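HpuA (Kingella denitrificans ATCC 33394, PDB 5EC6) probably binds haemoglobin at the bacterial outer membrane as a lipoprotein receptor, serving the uptake of haem iron. Local coordinates at residues I29-S34 with K50-T55. Residues are numbered along the deposited sequence; the frame is centred on the assembly and turned at random.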
loop_
_atom_site.group_PDB
_atom_site.type_symbol
_atom_site.label_atom_id
_atom_site.label_comp_id
_atom_site.label_asym_id
_atom_site.label_seq_id
_atom_site.Cartn_x
_atom_site.Cartn_y
_atom_site.Cartn_z
ATOM N N ILE A 29 -18.835 17.500 3.411
ATOM C CA ILE A 29 -17.633 16.780 2.963
ATOM C C ILE A 29 -16.755 17.807 2.282
ATOM O O ILE A 29 -17.143 18.311 1.233
ATOM C CB ILE A 29 -18.011 15.630 2.035
ATOM C CG1 ILE A 29 -18.875 14.623 2.793
ATOM C CG2 ILE A 29 -16.748 14.926 1.477
ATOM C CD1 ILE A 29 -19.431 13.517 1.964
ATOM N N VAL A 30 -15.638 18.156 2.908
ATOM C CA VAL A 30 -14.789 19.248 2.495
ATOM C C VAL A 30 -13.356 18.779 2.209
ATOM O O VAL A 30 -12.687 18.178 3.042
ATOM C CB VAL A 30 -14.738 20.319 3.566
ATOM C CG1 VAL A 30 -13.883 21.509 3.154
ATOM C CG2 VAL A 30 -16.172 20.753 3.919
ATOM N N ALA A 31 -12.868 19.107 1.012
ATOM C CA ALA A 31 -11.543 18.700 0.634
ATOM C C ALA A 31 -10.541 19.371 1.539
ATOM O O ALA A 31 -10.661 20.566 1.894
ATOM C CB ALA A 31 -11.277 19.036 -0.838
ATOM N N ASP A 32 -9.552 18.593 1.969
ATOM C CA ASP A 32 -8.548 19.056 2.900
ATOM C C ASP A 32 -7.312 19.480 2.097
ATOM O O ASP A 32 -6.640 18.636 1.481
ATOM C CB ASP A 32 -8.218 17.945 3.912
ATOM C CG ASP A 32 -7.366 18.425 5.066
ATOM O OD1 ASP A 32 -6.661 19.442 4.913
ATOM O OD2 ASP A 32 -7.355 17.751 6.118
ATOM N N THR A 33 -7.016 20.775 2.113
ATOM C CA THR A 33 -5.892 21.315 1.335
ATOM C C THR A 33 -4.635 21.566 2.181
ATOM O O THR A 33 -3.649 22.115 1.686
ATOM C CB THR A 33 -6.305 22.638 0.665
ATOM O OG1 THR A 33 -6.825 23.492 1.668
ATOM C CG2 THR A 33 -7.361 22.401 -0.361
ATOM N N SER A 34 -4.662 21.168 3.440
ATOM C CA SER A 34 -3.530 21.396 4.330
ATOM C C SER A 34 -2.282 20.616 3.868
ATOM O O SER A 34 -2.374 19.474 3.345
ATOM C CB SER A 34 -3.908 21.050 5.762
ATOM O OG SER A 34 -3.866 19.645 5.988
ATOM N N LYS A 50 -7.370 10.903 -1.714
ATOM C CA LYS A 50 -7.504 12.306 -1.478
ATOM C C LYS A 50 -8.077 12.520 -0.059
ATOM O O LYS A 50 -8.919 11.737 0.387
ATOM C CB LYS A 50 -8.425 12.949 -2.501
ATOM C CG LYS A 50 -7.849 13.016 -3.906
ATOM C CD LYS A 50 -8.637 13.954 -4.778
ATOM C CE LYS A 50 -7.832 14.364 -6.004
ATOM N NZ LYS A 50 -8.749 15.086 -6.932
ATOM N N PRO A 51 -7.551 13.515 0.655
ATOM C CA PRO A 51 -7.997 13.751 2.068
ATOM C C PRO A 51 -9.203 14.698 2.143
ATOM O O PRO A 51 -9.303 15.679 1.381
ATOM C CB PRO A 51 -6.788 14.427 2.689
ATOM C CG PRO A 51 -6.157 15.201 1.558
ATOM C CD PRO A 51 -6.420 14.388 0.305
ATOM N N PHE A 52 -10.072 14.428 3.114
ATOM C CA PHE A 52 -11.293 15.206 3.332
ATOM C C PHE A 52 -11.515 15.387 4.833
ATOM O O PHE A 52 -11.028 14.626 5.661
ATOM C CB PHE A 52 -12.503 14.466 2.743
ATOM C CG PHE A 52 -12.573 14.534 1.258
ATOM C CD1 PHE A 52 -11.879 13.591 0.502
ATOM C CD2 PHE A 52 -13.225 15.567 0.631
ATOM C CE1 PHE A 52 -11.923 13.641 -0.846
ATOM C CE2 PHE A 52 -13.235 15.657 -0.748
ATOM C CZ PHE A 52 -12.589 14.686 -1.473
ATOM N N THR A 53 -12.281 16.425 5.148
ATOM C CA THR A 53 -12.845 16.588 6.493
ATOM C C THR A 53 -14.333 16.383 6.363
ATOM O O THR A 53 -14.983 17.047 5.569
ATOM C CB THR A 53 -12.499 17.990 7.009
ATOM O OG1 THR A 53 -11.071 18.122 7.083
ATOM C CG2 THR A 53 -13.050 18.219 8.429
ATOM N N ILE A 54 -14.854 15.393 7.091
ATOM C CA ILE A 54 -16.190 14.914 6.889
ATOM C C ILE A 54 -16.976 15.044 8.204
ATOM O O ILE A 54 -16.542 14.533 9.252
ATOM C CB ILE A 54 -16.189 13.498 6.359
ATOM C CG1 ILE A 54 -15.520 13.526 4.970
ATOM C CG2 ILE A 54 -17.585 12.937 6.278
ATOM C CD1 ILE A 54 -15.568 12.248 4.219
ATOM N N THR A 55 -18.136 15.671 8.084
ATOM C CA THR A 55 -19.046 15.869 9.233
ATOM C C THR A 55 -20.264 14.999 9.045
ATOM O O THR A 55 -20.871 14.946 7.949
ATOM C CB THR A 55 -19.372 17.353 9.367
ATOM O OG1 THR A 55 -18.179 18.115 9.568
ATOM C CG2 THR A 55 -20.279 17.601 10.584
HETATM O O HOH W 1 -10.969 20.086 4.996
HETATM O O HOH W 2 -8.163 15.061 6.025
#
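An antiparallel edge pairing joins Val30 to Thr53, where the short strand 29-31 borders strand 48-57 at one margin of a four-stranded antiparallel sheet that strands 65-74 and 80-81 complete. Val30 and Thr53 form the hydrogen-bonded pair: Val30 N donates to Thr53 O, and Thr53 N returns a nearly straight bond of 2.8 Å to Val30 O, in the plane of that carbonyl. A third bond, from Asp32 N to Pro51 O, carries the ladder just past the strand end, its donor standing well above the carbonyl plane. Proline is tolerated at position 51 because the ladder uses its carbonyl here and asks no N-H of it; its ring atom Pro51 CG instead lies 3.5 Å from Asp32 O.

Ile29 and Ile54, a non-hydrogen-bonded pair, lie side by side on the face that also carries Phe52. With Ile29 CG2 anti to the backbone N, that methyl reaches both Ile54 CG1, at 4.0 Å, and Phe52 CD2, at 3.7 Å. The Phe52 ring slants past the backbone of Ala31, whose small CB still meets CE2 at 3.9 Å; Tyr80 meets the same ring with its plane about perpendicular. Beta-branched Val30 and Thr53 suit the extended backbone, and the threonine hydroxyl also holds a water that donates to Val30 O.

Where the pairing ends, Asp32 opens an Asx turn. CG is anti to the backbone N (chi1 -170°), and OD1 accepts from both Ser34 N and Ser34 OG, the hydroxyl on the syn side but 31° out of the carboxylate plane, the backbone N nearly along the C-O axis. The other carboxylate oxygen faces strand 48-57, where one water donates at 2.8 Å to Asp32 OD2 and at 2.9 Å to Phe52 O.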